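Local coordinates for Non-structural protein 3 (PDB 6LN0), which probably cleaves the viral polyprotein through its papain-like protease domain and recognises ADP-ribose through its macro domain, at residues A[24-27]-A[28-31]; A[103-106]-A[107-110]; A[156-159]-A[160-163]. One frame throughout, in Å; residues are numbered along the deposited sequence.

The three contacts are local ones, each within a continuous run of eight residues, and they illustrate how one alpha/beta domain uses short-range packing at different depths. Along the chain they follow in series: contact 1 at the entry to strand 29-34, contact 2 in helix 99-110, contact 3 in helix 158-165. Their centres lie 19 to 22 Å apart, and none touches another. All three belong to the macro-domain end of the molecule, built round a six-stranded mixed sheet. Contact 1 forms the turn into inner strand 29-34 and its first residues, while the helices of contacts 2 and 3 both lean on helix 131-141. Contact 3 lies near the end of this part, where the chain passes on to strand 168-173 of a different sheet.

Contact 1: residues A[24-27]-A[28-31]; sequences IKFD and NSVL
Ser29 OG is gripped from two quarters: the backbone N-H of Asp27 donates to it, with Asp27 N and Ser29 OG 2.9 Å apart and an N-H...O angle of 147°, and His116 ND1 is its second hydrogen-bond partner. Chi1 of Ser29, at -49°, lays the hydroxyl beside its own backbone N, where the Asp27 amide can meet it. The Phe26 ring meets the serine along an edge, with Phe26 CD1 3.6 Å from Ser29 OG. Farther round the same rim, Phe26 CE1 reaches the Leu31 methyl CD1 at 4.1 Å, while Ile24 CB covers one face, offset toward the rim. At the bend itself, where Asn28 has left-handed helical backbone angles, the Asp27 carboxylate and the Asn28 amide cross with their planes 51° apart. The carboxylate looks elsewhere for its partner, through a salt bridge from OD2 to Lys7. This is a turn leading into an inner strand of the macro-domain sheet: strand 29-34 runs between strands 117-120 and 83-89, bonding through its backbone to both, while the side chains of Phe26 and Leu31 pack on Val83 and Val118 of those same two neighbours.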
ATOM      1  N   ILE A  24      26.026  -2.222 -33.533  1.00 72.52           N
ATOM      2  CA  ILE A  24      25.256  -1.200 -32.838  1.00 71.78           C
ATOM      3  C   ILE A  24      24.712  -0.176 -33.826  1.00 71.41           C
ATOM      4  O   ILE A  24      25.334   0.139 -34.850  1.00 71.22           O
ATOM      5  CB  ILE A  24      26.131  -0.554 -31.750  1.00 67.98           C
ATOM      6  CG1 ILE A  24      26.480  -1.571 -30.673  1.00 66.56           C
ATOM      7  CG2 ILE A  24      25.422   0.626 -31.093  1.00 65.40           C
ATOM      8  CD1 ILE A  24      25.319  -1.852 -29.712  1.00 69.91           C
ATOM      9  N   LYS A  25      23.524   0.330 -33.523  1.00 68.68           N
ATOM     10  CA  LYS A  25      22.913   1.454 -34.223  1.00 71.66           C
ATOM     11  C   LYS A  25      23.538   2.755 -33.707  1.00 74.44           C
ATOM     12  O   LYS A  25      23.136   3.279 -32.660  1.00 74.54           O
ATOM     13  CB  LYS A  25      21.401   1.420 -34.009  1.00 75.78           C
ATOM     14  CG  LYS A  25      20.621   2.661 -34.456  1.00 80.52           C
ATOM     15  CD  LYS A  25      19.222   2.662 -33.839  1.00 78.44           C
ATOM     16  CE  LYS A  25      18.765   4.078 -33.485  1.00 81.17           C
ATOM     17  NZ  LYS A  25      19.595   5.124 -34.159  1.00 80.18           N
ATOM     18  N   PHE A  26      24.525   3.293 -34.436  1.00 69.48           N
ATOM     19  CA  PHE A  26      25.273   4.464 -33.988  1.00 65.57           C
ATOM     20  C   PHE A  26      24.578   5.770 -34.391  1.00 67.76           C
ATOM     21  O   PHE A  26      23.619   5.788 -35.164  1.00 72.71           O
ATOM     22  CB  PHE A  26      26.696   4.442 -34.539  1.00 61.24           C
ATOM     23  CG  PHE A  26      27.572   3.394 -33.918  1.00 63.71           C
ATOM     24  CD1 PHE A  26      28.066   3.552 -32.634  1.00 63.55           C
ATOM     25  CD2 PHE A  26      27.910   2.249 -34.621  1.00 64.23           C
ATOM     26  CE1 PHE A  26      28.885   2.579 -32.061  1.00 61.22           C
ATOM     27  CE2 PHE A  26      28.718   1.279 -34.052  1.00 66.17           C
ATOM     28  CZ  PHE A  26      29.209   1.444 -32.772  1.00 60.99           C
ATOM     29  N   ASP A  27      25.087   6.880 -33.844  1.00 69.37           N
ATOM     30  CA  ASP A  27      24.522   8.217 -34.028  1.00 67.35           C
ATOM     31  C   ASP A  27      25.478   9.286 -33.489  1.00 68.38           C
ATOM     32  O   ASP A  27      25.228   9.880 -32.428  1.00 65.38           O
ATOM     33  CB  ASP A  27      23.158   8.310 -33.337  1.00 69.11           C
ATOM     34  CG  ASP A  27      22.518   9.688 -33.474  1.00 77.66           C
ATOM     35  OD1 ASP A  27      23.018  10.511 -34.278  1.00 75.42           O
ATOM     36  OD2 ASP A  27      21.511   9.951 -32.768  1.00 78.26           O
ATOM     37  N   ASN A  28      26.573   9.536 -34.217  1.00 69.22           N
ATOM     38  CA  ASN A  28      27.655  10.429 -33.777  1.00 65.13           C
ATOM     39  C   ASN A  28      28.089  10.093 -32.352  1.00 59.78           C
ATOM     40  O   ASN A  28      28.289  10.961 -31.506  1.00 57.17           O
ATOM     41  CB  ASN A  28      27.246  11.895 -33.906  1.00 64.67           C
ATOM     42  CG  ASN A  28      26.941  12.278 -35.334  1.00 65.70           C
ATOM     43  OD1 ASN A  28      25.818  12.671 -35.660  1.00 66.33           O
ATOM     44  ND2 ASN A  28      27.935  12.138 -36.206  1.00 66.95           N
ATOM     45  N   SER A  29      28.271   8.803 -32.115  1.00 58.42           N
ATOM     46  CA  SER A  29      28.359   8.269 -30.774  1.00 55.38           C
ATOM     47  C   SER A  29      29.773   8.378 -30.236  1.00 53.96           C
ATOM     48  O   SER A  29      30.749   8.463 -30.981  1.00 55.24           O
ATOM     49  CB  SER A  29      27.913   6.808 -30.759  1.00 58.57           C
ATOM     50  OG  SER A  29      26.672   6.638 -31.432  1.00 60.23           O
ATOM     51  N   VAL A  30      29.869   8.386 -28.914  1.00 55.47           N
ATOM     52  CA  VAL A  30      31.137   8.187 -28.233  1.00 48.71           C
ATOM     53  C   VAL A  30      31.233   6.703 -27.943  1.00 56.72           C
ATOM     54  O   VAL A  30      30.461   6.166 -27.147  1.00 53.84           O
ATOM     55  CB  VAL A  30      31.234   9.010 -26.951  1.00 52.20           C
ATOM     56  CG1 VAL A  30      32.484   8.601 -26.159  1.00 52.26           C
ATOM     57  CG2 VAL A  30      31.260  10.482 -27.298  1.00 55.12           C
ATOM     58  N   LEU A  31      32.163   6.033 -28.610  1.00 55.06           N
ATOM     59  CA  LEU A  31      32.376   4.613 -28.401  1.00 50.64           C
ATOM     60  C   LEU A  31      33.455   4.458 -27.350  1.00 48.13           C
ATOM     61  O   LEU A  31      34.580   4.931 -27.550  1.00 51.79           O
ATOM     62  CB  LEU A  31      32.776   3.939 -29.708  1.00 46.91           C
ATOM     63  CG  LEU A  31      33.127   2.465 -29.658  1.00 51.31           C
ATOM     64  CD1 LEU A  31      31.878   1.641 -29.367  1.00 53.92           C
ATOM     65  CD2 LEU A  31      33.751   2.049 -30.982  1.00 53.27           C
TER

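Contact 2: residues A[103-106]-A[107-110]; sequences LYQA and YKSI
Leu103 and Tyr107 meet one turn apart on helix 99-110, one of the helices packed around the central sheet of the macro-domain alpha/beta fold, and they belong to the tightly packed, buried side of an amphipathic helix. The two side chains run alongside each other in the same direction, with Leu103 CD2 4.2 Å from Tyr107 CE1. Tyr107 keeps CG beside its backbone N (chi1 -68°), which brings the ring edge against the preceding turn: Leu103 O lies near the ring plane, 3.0 Å from Tyr107 CD1. That same carbonyl accepts the N-H of Tyr107, so one oxygen serves the backbone and borders the aromatic edge together. The buried phenol reaches across to the backbone N of Leu122, a hydrogen bond that fixes the far end of the ring. On helix 131-141, Leu103 touches Ser134 and Ala137 and Tyr107 touches Ser134 and Ala141, while Ala106 rests on Leu122. Ile110 continues the covered side onto strands 83-89 and 117-120, its CG1 lying 3.4 Å from Ala106 O.

The other side is looser and faces solvent. Here Gln105 and Lys108 also extend together, but what joins them is an amide oxygen set against a methylene, and the lysine tail continues outward; Lys108 touches a crystal neighbour, so its pose may reflect packing. Under them the helix backbone is uneven. The bond from Lys108 N to Tyr104 O is close to straight, at 167°, whereas Ser109 N approaches Gln105 O from above the carbonyl plane, 59° out of it. Bent at its second side-chain torsion, the Gln105 chain folds back toward the next turn, leaving Gln105 OE1 3.4 Å from Lys108 CD.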
ATOM      1  N   LEU A 103      35.621   0.962 -10.193  1.00 75.07           N
ATOM      2  CA  LEU A 103      34.586   0.779 -11.202  1.00 73.12           C
ATOM      3  C   LEU A 103      33.706   2.018 -11.298  1.00 72.72           C
ATOM      4  O   LEU A 103      33.397   2.497 -12.398  1.00 67.18           O
ATOM      5  CB  LEU A 103      33.739  -0.450 -10.872  1.00 75.99           C
ATOM      6  CG  LEU A 103      34.054  -1.784 -11.554  1.00 75.95           C
ATOM      7  CD1 LEU A 103      32.952  -2.788 -11.269  1.00 76.04           C
ATOM      8  CD2 LEU A 103      34.256  -1.610 -13.063  1.00 73.79           C
ATOM      9  N   TYR A 104      33.300   2.556 -10.144  1.00 72.75           N
ATOM     10  CA  TYR A 104      32.420   3.718 -10.141  1.00 72.17           C
ATOM     11  C   TYR A 104      33.128   4.943 -10.693  1.00 68.46           C
ATOM     12  O   TYR A 104      32.540   5.712 -11.463  1.00 66.87           O
ATOM     13  CB  TYR A 104      31.899   4.004  -8.728  1.00 74.41           C
ATOM     14  CG  TYR A 104      31.357   5.412  -8.569  1.00 68.39           C
ATOM     15  CD1 TYR A 104      30.078   5.736  -8.996  1.00 68.21           C
ATOM     16  CD2 TYR A 104      32.141   6.421  -8.019  1.00 70.66           C
ATOM     17  CE1 TYR A 104      29.585   7.022  -8.866  1.00 72.83           C
ATOM     18  CE2 TYR A 104      31.663   7.705  -7.888  1.00 74.03           C
ATOM     19  CZ  TYR A 104      30.385   8.002  -8.310  1.00 76.45           C
ATOM     20  OH  TYR A 104      29.911   9.287  -8.179  1.00 79.00           O
ATOM     21  N   GLN A 105      34.379   5.156 -10.304  1.00 68.59           N
ATOM     22  CA  GLN A 105      35.096   6.291 -10.858  1.00 70.92           C
ATOM     23  C   GLN A 105      35.543   6.049 -12.299  1.00 72.84           C
ATOM     24  O   GLN A 105      36.044   6.982 -12.937  1.00 71.02           O
ATOM     25  CB  GLN A 105      36.287   6.655  -9.964  1.00 72.68           C
ATOM     26  CG  GLN A 105      35.887   7.236  -8.592  1.00 76.37           C
ATOM     27  CD  GLN A 105      35.516   8.718  -8.642  1.00 81.27           C
ATOM     28  OE1 GLN A 105      35.934   9.445  -9.550  1.00 85.96           O
ATOM     29  NE2 GLN A 105      34.722   9.169  -7.666  1.00 78.77           N
ATOM     30  N   ALA A 106      35.356   4.836 -12.835  1.00 68.68           N
ATOM     31  CA  ALA A 106      35.591   4.634 -14.259  1.00 67.14           C
ATOM     32  C   ALA A 106      34.400   5.102 -15.079  1.00 64.08           C
ATOM     33  O   ALA A 106      34.572   5.766 -16.105  1.00 61.70           O
ATOM     34  CB  ALA A 106      35.895   3.165 -14.551  1.00 69.72           C
ATOM     35  N   TYR A 107      33.183   4.788 -14.639  1.00 65.76           N
ATOM     36  CA  TYR A 107      32.007   5.255 -15.368  1.00 63.58           C
ATOM     37  C   TYR A 107      31.795   6.752 -15.184  1.00 64.40           C
ATOM     38  O   TYR A 107      31.302   7.428 -16.098  1.00 59.24           O
ATOM     39  CB  TYR A 107      30.772   4.494 -14.916  1.00 62.10           C
ATOM     40  CG  TYR A 107      30.762   3.046 -15.308  1.00 62.13           C
ATOM     41  CD1 TYR A 107      31.301   2.083 -14.475  1.00 64.78           C
ATOM     42  CD2 TYR A 107      30.195   2.638 -16.508  1.00 62.31           C
ATOM     43  CE1 TYR A 107      31.285   0.756 -14.823  1.00 64.14           C
ATOM     44  CE2 TYR A 107      30.174   1.312 -16.869  1.00 61.12           C
ATOM     45  CZ  TYR A 107      30.716   0.373 -16.018  1.00 61.59           C
ATOM     46  OH  TYR A 107      30.698  -0.959 -16.365  1.00 64.23           O
ATOM     47  N   LYS A 108      32.117   7.273 -13.989  1.00 67.57           N
ATOM     48  CA  LYS A 108      32.153   8.717 -13.783  1.00 66.16           C
ATOM     49  C   LYS A 108      33.101   9.355 -14.775  1.00 65.55           C
ATOM     50  O   LYS A 108      32.809  10.402 -15.363  1.00 66.40           O
ATOM     51  CB  LYS A 108      32.597   9.042 -12.351  1.00 67.62           C
ATOM     52  CG  LYS A 108      32.183  10.433 -11.855  1.00 76.28           C
ATOM     53  CD  LYS A 108      33.165  11.011 -10.816  1.00 77.92           C
ATOM     54  CE  LYS A 108      32.764  12.428 -10.385  1.00 72.26           C
ATOM     55  NZ  LYS A 108      33.557  13.492 -11.070  1.00 76.68           N
ATOM     56  N   SER A 109      34.241   8.709 -14.983  1.00 66.09           N
ATOM     57  CA  SER A 109      35.240   9.177 -15.919  1.00 62.52           C
ATOM     58  C   SER A 109      34.720   9.226 -17.351  1.00 59.23           C
ATOM     59  O   SER A 109      35.238  10.003 -18.158  1.00 57.89           O
ATOM     60  CB  SER A 109      36.460   8.267 -15.794  1.00 60.29           C
ATOM     61  OG  SER A 109      37.304   8.385 -16.906  1.00 71.55           O
ATOM     62  N   ILE A 110      33.691   8.448 -17.666  1.00 56.80           N
ATOM     63  CA  ILE A 110      33.196   8.323 -19.030  1.00 54.90           C
ATOM     64  C   ILE A 110      32.065   9.300 -19.305  1.00 59.79           C
ATOM     65  O   ILE A 110      32.044   9.976 -20.338  1.00 56.60           O
ATOM     66  CB  ILE A 110      32.739   6.866 -19.273  1.00 53.70           C
ATOM     67  CG1 ILE A 110      33.935   5.928 -19.400  1.00 54.66           C
ATOM     68  CG2 ILE A 110      31.781   6.768 -20.476  1.00 53.15           C
ATOM     69  CD1 ILE A 110      33.556   4.474 -19.343  1.00 54.70           C
TER

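Contact 3: residues A[156-159]-A[160-163]; sequences KNHL and QVWD
Gln160 begins the second half of the run close over Asn157, its CB 3.5 Å from Asn157 O. Its backbone N-H makes a weak, bent bond to the same oxygen. The side chain then bends at chi2 and turns its amide back beside the start of the turn, with Gln160 NE2 4.0 Å from Lys156 O, while Gln160 OE1 and Asn157 OD1, both oxygens, stay 4.2 Å apart; this exposed glutamine also touches a neighbouring molecule in the crystal, which may influence its pose.

Val161 takes the stronger share of Asn157 O. Its N-H points almost straight at that oxygen, at 170° and in the carbonyl plane, so a single acceptor serves two successive amides in this first turn. Of the two Val161 methyls, CG2 sits beside the backbone N and faces back down the helix, 3.6 Å from Asn157 O and at the edge of the His158 imidazole. That imidazole is tied elsewhere, by ND1 to Thr153 OG1, while Val161 itself packs on Val132.

This is the opening of helix 158-165, which follows strand 146-152 of the macro-domain alpha/beta fold and lies against the edge strand 10-17 of its sheet and against helix 131-141. Trp162 makes much of that join. Trp162 N lies 2.9 Å from His158 O, to which it donates, and its CB rests 3.3 Å from the same carbonyl oxygen. With CG anti to the backbone N (chi1 179°), the indole leaves the first turn behind and lands on Val14 and Leu16 of strand 10-17 and on Leu135 of the adjoining helix.

Asp163 closes the run with an N-H to Leu159 O, 3.1 Å from Asp163 N, arriving above the carbonyl plane. Its CB lies beside that oxygen, and OD1 of the carboxylate forms a salt bridge with Arg167 farther along the chain.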
ATOM      1  N   LYS A 156      24.110 -12.389 -22.418  1.00 82.42           N
ATOM      2  CA  LYS A 156      22.725 -12.863 -22.449  1.00 84.30           C
ATOM      3  C   LYS A 156      22.145 -13.193 -21.069  1.00 87.51           C
ATOM      4  O   LYS A 156      20.930 -13.379 -20.939  1.00 87.67           O
ATOM      5  CB  LYS A 156      22.613 -14.080 -23.381  1.00 84.36           C
ATOM      6  CG  LYS A 156      22.584 -13.734 -24.880  1.00 86.44           C
ATOM      7  CD  LYS A 156      23.059 -14.896 -25.778  1.00 80.75           C
ATOM      8  CE  LYS A 156      24.560 -14.839 -26.063  1.00 76.73           C
ATOM      9  NZ  LYS A 156      25.180 -16.198 -26.109  1.00 72.65           N
ATOM     10  N   ASN A 157      22.998 -13.300 -20.038  1.00 86.90           N
ATOM     11  CA  ASN A 157      22.557 -13.320 -18.645  1.00 88.00           C
ATOM     12  C   ASN A 157      22.542 -11.936 -18.033  1.00 86.07           C
ATOM     13  O   ASN A 157      21.880 -11.723 -17.008  1.00 82.21           O
ATOM     14  CB  ASN A 157      23.470 -14.203 -17.784  1.00 84.35           C
ATOM     15  CG  ASN A 157      23.245 -15.678 -18.021  1.00 89.59           C
ATOM     16  OD1 ASN A 157      22.256 -16.082 -18.648  1.00 88.64           O
ATOM     17  ND2 ASN A 157      24.167 -16.498 -17.520  1.00 84.52           N
ATOM     18  N   HIS A 158      23.265 -11.003 -18.644  1.00 81.99           N
ATOM     19  CA  HIS A 158      23.355  -9.652 -18.132  1.00 74.93           C
ATOM     20  C   HIS A 158      22.072  -8.865 -18.347  1.00 74.52           C
ATOM     21  O   HIS A 158      21.875  -7.847 -17.675  1.00 73.87           O
ATOM     22  CB  HIS A 158      24.541  -8.955 -18.784  1.00 80.77           C
ATOM     23  CG  HIS A 158      25.860  -9.522 -18.364  1.00 79.66           C
ATOM     24  ND1 HIS A 158      26.986  -9.455 -19.154  1.00 80.78           N
ATOM     25  CD2 HIS A 158      26.237 -10.157 -17.227  1.00 79.17           C
ATOM     26  CE1 HIS A 158      28.002 -10.019 -18.521  1.00 83.28           C
ATOM     27  NE2 HIS A 158      27.572 -10.459 -17.351  1.00 81.95           N
ATOM     28  N   LEU A 159      21.184  -9.294 -19.254  1.00 71.67           N
ATOM     29  CA  LEU A 159      19.920  -8.566 -19.336  1.00 75.08           C
ATOM     30  C   LEU A 159      19.090  -8.781 -18.080  1.00 80.00           C
ATOM     31  O   LEU A 159      18.288  -7.911 -17.711  1.00 79.36           O
ATOM     32  CB  LEU A 159      19.149  -8.922 -20.625  1.00 76.00           C
ATOM     33  CG  LEU A 159      18.253  -7.746 -21.102  1.00 86.80           C
ATOM     34  CD1 LEU A 159      17.962  -7.775 -22.607  1.00 76.73           C
ATOM     35  CD2 LEU A 159      16.911  -7.583 -20.331  1.00 84.06           C
ATOM     36  N   GLN A 160      19.282  -9.915 -17.404  1.00 80.89           N
ATOM     37  CA  GLN A 160      18.623 -10.131 -16.118  1.00 81.12           C
ATOM     38  C   GLN A 160      19.317  -9.367 -14.997  1.00 77.87           C
ATOM     39  O   GLN A 160      18.660  -8.667 -14.210  1.00 78.26           O
ATOM     40  CB  GLN A 160      18.569 -11.622 -15.755  1.00 80.90           C
ATOM     41  CG  GLN A 160      17.491 -12.388 -16.485  1.00 85.06           C
ATOM     42  CD  GLN A 160      18.069 -13.510 -17.314  1.00 94.16           C
ATOM     43  OE1 GLN A 160      18.856 -14.324 -16.814  1.00 98.24           O
ATOM     44  NE2 GLN A 160      17.689 -13.567 -18.584  1.00 96.90           N
ATOM     45  N   VAL A 161      20.643  -9.517 -14.888  1.00 71.68           N
ATOM     46  CA  VAL A 161      21.401  -8.786 -13.875  1.00 67.45           C
ATOM     47  C   VAL A 161      21.054  -7.305 -13.938  1.00 71.45           C
ATOM     48  O   VAL A 161      20.956  -6.624 -12.907  1.00 72.83           O
ATOM     49  CB  VAL A 161      22.910  -9.033 -14.055  1.00 67.39           C
ATOM     50  CG1 VAL A 161      23.717  -8.227 -13.064  1.00 63.91           C
ATOM     51  CG2 VAL A 161      23.213 -10.510 -13.914  1.00 72.15           C
ATOM     52  N   TRP A 162      20.811  -6.797 -15.149  1.00 69.53           N
ATOM     53  CA  TRP A 162      20.403  -5.406 -15.305  1.00 69.89           C
ATOM     54  C   TRP A 162      18.990  -5.199 -14.777  1.00 65.42           C
ATOM     55  O   TRP A 162      18.746  -4.300 -13.970  1.00 63.86           O
ATOM     56  CB  TRP A 162      20.502  -4.987 -16.778  1.00 64.74           C
ATOM     57  CG  TRP A 162      20.086  -3.569 -17.071  1.00 55.45           C
ATOM     58  CD1 TRP A 162      19.117  -3.166 -17.944  1.00 58.10           C
ATOM     59  CD2 TRP A 162      20.639  -2.374 -16.504  1.00 51.75           C
ATOM     60  NE1 TRP A 162      19.017  -1.790 -17.943  1.00 57.93           N
ATOM     61  CE2 TRP A 162      19.946  -1.283 -17.070  1.00 57.36           C
ATOM     62  CE3 TRP A 162      21.639  -2.121 -15.562  1.00 56.51           C
ATOM     63  CZ2 TRP A 162      20.222   0.041 -16.721  1.00 57.51           C
ATOM     64  CZ3 TRP A 162      21.922  -0.806 -15.222  1.00 56.16           C
ATOM     65  CH2 TRP A 162      21.217   0.257 -15.798  1.00 57.16           C
ATOM     66  N   ASP A 163      18.052  -6.031 -15.225  1.00 68.24           N
ATOM     67  CA  ASP A 163      16.659  -5.888 -14.822  1.00 72.62           C
ATOM     68  C   ASP A 163      16.492  -5.974 -13.304  1.00 74.16           C
ATOM     69  O   ASP A 163      15.703  -5.225 -12.717  1.00 69.67           O
ATOM     70  CB  ASP A 163      15.822  -6.954 -15.522  1.00 76.21           C
ATOM     71  CG  ASP A 163      14.355  -6.609 -15.553  1.00 84.76           C
ATOM     72  OD1 ASP A 163      14.004  -5.469 -15.172  1.00 88.65           O
ATOM     73  OD2 ASP A 163      13.550  -7.478 -15.958  1.00 85.91           O
TER